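PDB 6A4D: oligoribonuclease from Colwellia psychrerythraea, which probably hydrolyses short RNA oligonucleotides to mononucleotides, as a dimeric exonuclease of the RNase H-like superfamily. Local coordinates for residues Ile28-Ile33 with His161-Ala166. The protein carries 1 engineered substitution. Sequence-based numbering, arbitrary orientation.
Sequences ILEIAI and HLALDA. Engineered in segment 161-166: Ala166 (natural residue Asp).
Residues 28-33 of strand 28-36 pack against the first turn of helix 163-180, the backbones coming nearest where the CA atoms of Ala32 and Leu164 stand 5.6 Å apart. In this RNase H-like exonuclease fold the strand lies between strands 11-18 and 42-50 of the mixed sheet, and the helix start packs on one face of the sheet. Alternation along the strand sends Glu30 and Ala32 toward the helix, while Ile31 and Ile33 turn to the other face, where Ile33 meets helix 85-99. Small residues suit the place where the two backbones come nearest: the methyl CB of Ala32 lies 3.6 Å from CB of Ala163 and also faces the backbone N of Leu164. A leucine suits position 164 because its branched apolar side chain covers the flank of this alanine pair, CD2 reaching 4.1 Å from CB of Ala32, and also touches Gln45 and Ile48 of strand 42-50. Glu30, in the classic beta bulge that Leu29 and Glu30 form opposite Glu17, has CG anti to its backbone N (chi1 -158°) and an extended chain, which carries the carboxylate to Ala163. OE2 forms a salt bridge with Arg77, which probably favours the charged form. An alanine in place of Glu30 would remove the carboxylate and would probably leave Arg77 without this partner and Ala163 less tightly packed. The side chain of Glu30 lies about 8 Å from a bound thymidine nucleotide analogue. Its other oxygen, OE1, is buried without a polar partner in the model, pressed 3.1 Å from the methyl CB of Ala163.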
ATOM      1  N   ILE A  28       7.959   9.036 -14.141  1.00 35.27           N
ATOM      2  CA  ILE A  28       8.220   7.619 -14.335  1.00 34.65           C
ATOM      3  C   ILE A  28       9.244   7.400 -15.437  1.00 37.63           C
ATOM      4  O   ILE A  28       9.096   7.955 -16.554  1.00 38.63           O
ATOM      5  CB  ILE A  28       6.932   6.876 -14.724  1.00 32.61           C
ATOM      6  CG1 ILE A  28       5.902   7.031 -13.632  1.00 29.61           C
ATOM      7  CG2 ILE A  28       7.238   5.416 -15.024  1.00 33.23           C
ATOM      8  CD1 ILE A  28       4.558   6.543 -14.093  1.00 33.49           C
ATOM      9  N   LEU A  29      10.244   6.558 -15.148  1.00 35.96           N
ATOM     10  CA  LEU A  29      11.262   6.187 -16.159  1.00 39.59           C
ATOM     11  C   LEU A  29      11.062   4.847 -16.852  1.00 39.02           C
ATOM     12  O   LEU A  29      11.461   4.682 -18.006  1.00 35.49           O
ATOM     13  CB  LEU A  29      12.655   6.251 -15.534  1.00 40.74           C
ATOM     14  CG  LEU A  29      13.028   7.660 -15.085  1.00 43.94           C
ATOM     15  CD1 LEU A  29      14.399   7.632 -14.461  1.00 45.31           C
ATOM     16  CD2 LEU A  29      12.973   8.633 -16.263  1.00 43.19           C
ATOM     17  N   GLU A  30      10.426   3.901 -16.168  1.00 39.31           N
ATOM     18  CA  GLU A  30      10.287   2.543 -16.696  1.00 40.60           C
ATOM     19  C   GLU A  30       9.075   1.882 -16.098  1.00 40.82           C
ATOM     20  O   GLU A  30       8.743   2.149 -14.945  1.00 41.00           O
ATOM     21  CB  GLU A  30      11.511   1.701 -16.323  1.00 41.00           C
ATOM     22  CG  GLU A  30      11.750   0.486 -17.205  1.00 43.75           C
ATOM     23  CD  GLU A  30      12.825  -0.455 -16.647  1.00 50.60           C
ATOM     24  OE1 GLU A  30      13.196  -0.378 -15.458  1.00 50.16           O
ATOM     25  OE2 GLU A  30      13.294  -1.313 -17.409  1.00 60.29           O
ATOM     26  N   ILE A  31       8.451   1.011 -16.882  1.00 39.08           N
ATOM     27  CA  ILE A  31       7.392   0.154 -16.410  1.00 44.84           C
ATOM     28  C   ILE A  31       7.560  -1.286 -16.969  1.00 43.18           C
ATOM     29  O   ILE A  31       7.905  -1.498 -18.126  1.00 43.38           O
ATOM     30  CB  ILE A  31       5.996   0.786 -16.729  1.00 47.40           C
ATOM     31  CG1 ILE A  31       4.862  -0.108 -16.217  1.00 48.34           C
ATOM     32  CG2 ILE A  31       5.781   1.066 -18.220  1.00 46.90           C
ATOM     33  CD1 ILE A  31       3.545   0.628 -16.138  1.00 44.37           C
ATOM     34  N   ALA A  32       7.376  -2.265 -16.104  1.00 42.25           N
ATOM     35  CA  ALA A  32       7.325  -3.700 -16.496  1.00 41.58           C
ATOM     36  C   ALA A  32       6.121  -4.351 -15.805  1.00 40.15           C
ATOM     37  O   ALA A  32       5.774  -3.952 -14.683  1.00 38.59           O
ATOM     38  CB  ALA A  32       8.620  -4.404 -16.111  1.00 37.04           C
ATOM     39  N   ILE A  33       5.462  -5.286 -16.487  1.00 35.19           N
ATOM     40  CA  ILE A  33       4.269  -5.961 -15.946  1.00 37.80           C
ATOM     41  C   ILE A  33       4.415  -7.480 -16.154  1.00 37.61           C
ATOM     42  O   ILE A  33       4.802  -7.932 -17.230  1.00 33.99           O
ATOM     43  CB  ILE A  33       2.942  -5.506 -16.622  1.00 38.12           C
ATOM     44  CG1 ILE A  33       2.747  -3.986 -16.592  1.00 36.35           C
ATOM     45  CG2 ILE A  33       1.705  -6.221 -16.024  1.00 40.04           C
ATOM     46  CD1 ILE A  33       1.805  -3.520 -17.690  1.00 36.01           C
ATOM     47  N   HIS A 161      18.921  -3.675 -11.835  1.00112.03           N
ATOM     48  CA  HIS A 161      18.978  -3.598 -13.314  1.00112.24           C
ATOM     49  C   HIS A 161      17.585  -3.570 -13.957  1.00 98.24           C
ATOM     50  O   HIS A 161      17.018  -2.510 -14.166  1.00 94.00           O
ATOM     51  CB  HIS A 161      19.896  -4.700 -13.929  1.00116.73           C
ATOM     52  CG  HIS A 161      20.160  -4.536 -15.410  1.00115.77           C
ATOM     53  ND1 HIS A 161      20.571  -3.340 -15.966  1.00110.94           N
ATOM     54  CD2 HIS A 161      20.109  -5.419 -16.437  1.00103.96           C
ATOM     55  CE1 HIS A 161      20.732  -3.489 -17.268  1.00100.77           C
ATOM     56  NE2 HIS A 161      20.460  -4.742 -17.578  1.00 97.60           N
ATOM     57  N   LEU A 162      17.017  -4.739 -14.201  1.00 94.07           N
ATOM     58  CA  LEU A 162      15.808  -4.844 -14.982  1.00 92.99           C
ATOM     59  C   LEU A 162      14.645  -4.572 -14.039  1.00 90.72           C
ATOM     60  O   LEU A 162      14.698  -4.946 -12.860  1.00 91.60           O
ATOM     61  CB  LEU A 162      15.691  -6.238 -15.623  1.00 95.11           C
ATOM     62  CG  LEU A 162      16.925  -6.788 -16.377  1.00 92.29           C
ATOM     63  CD1 LEU A 162      17.879  -7.576 -15.469  1.00 86.53           C
ATOM     64  CD2 LEU A 162      16.485  -7.617 -17.590  1.00 83.51           C
ATOM     65  N   ALA A 163      13.632  -3.867 -14.539  1.00 84.77           N
ATOM     66  CA  ALA A 163      12.346  -3.811 -13.860  1.00 71.86           C
ATOM     67  C   ALA A 163      11.712  -5.204 -13.904  1.00 69.89           C
ATOM     68  O   ALA A 163      11.090  -5.590 -12.912  1.00 63.36           O
ATOM     69  CB  ALA A 163      11.419  -2.761 -14.454  1.00 69.72           C
ATOM     70  N   LEU A 164      11.897  -5.962 -15.002  1.00 58.60           N
ATOM     71  CA  LEU A 164      11.342  -7.319 -15.089  1.00 59.31           C
ATOM     72  C   LEU A 164      11.890  -8.241 -14.021  1.00 61.12           C
ATOM     73  O   LEU A 164      11.165  -9.116 -13.529  1.00 56.58           O
ATOM     74  CB  LEU A 164      11.588  -8.002 -16.430  1.00 59.46           C
ATOM     75  CG  LEU A 164      10.536  -7.980 -17.542  1.00 66.03           C
ATOM     76  CD1 LEU A 164      10.960  -8.950 -18.640  1.00 73.76           C
ATOM     77  CD2 LEU A 164       9.128  -8.347 -17.133  1.00 66.26           C
ATOM     78  N   ASP A 165      13.163  -8.061 -13.692  1.00 55.83           N
ATOM     79  CA  ASP A 165      13.828  -8.923 -12.733  1.00 60.63           C
ATOM     80  C   ASP A 165      13.543  -8.481 -11.314  1.00 52.90           C
ATOM     81  O   ASP A 165      13.596  -9.292 -10.431  1.00 54.48           O
ATOM     82  CB  ASP A 165      15.346  -9.004 -12.983  1.00 70.38           C
ATOM     83  CG  ASP A 165      15.704 -10.075 -13.999  1.00 74.20           C
ATOM     84  OD1 ASP A 165      15.932 -11.241 -13.609  1.00 78.98           O
ATOM     85  OD2 ASP A 165      15.740  -9.764 -15.197  1.00 80.45           O
ATOM     86  N   ALA A 166      13.288  -7.201 -11.079  1.00 48.39           N
ATOM     87  CA  ALA A 166      12.746  -6.815  -9.802  1.00 50.74           C
ATOM     88  C   ALA A 166      11.383  -7.545  -9.538  1.00 49.53           C
ATOM     89  O   ALA A 166      11.183  -8.060  -8.457  1.00 49.87           O
ATOM     90  CB  ALA A 166      12.612  -5.315  -9.723  1.00 55.54           C
TER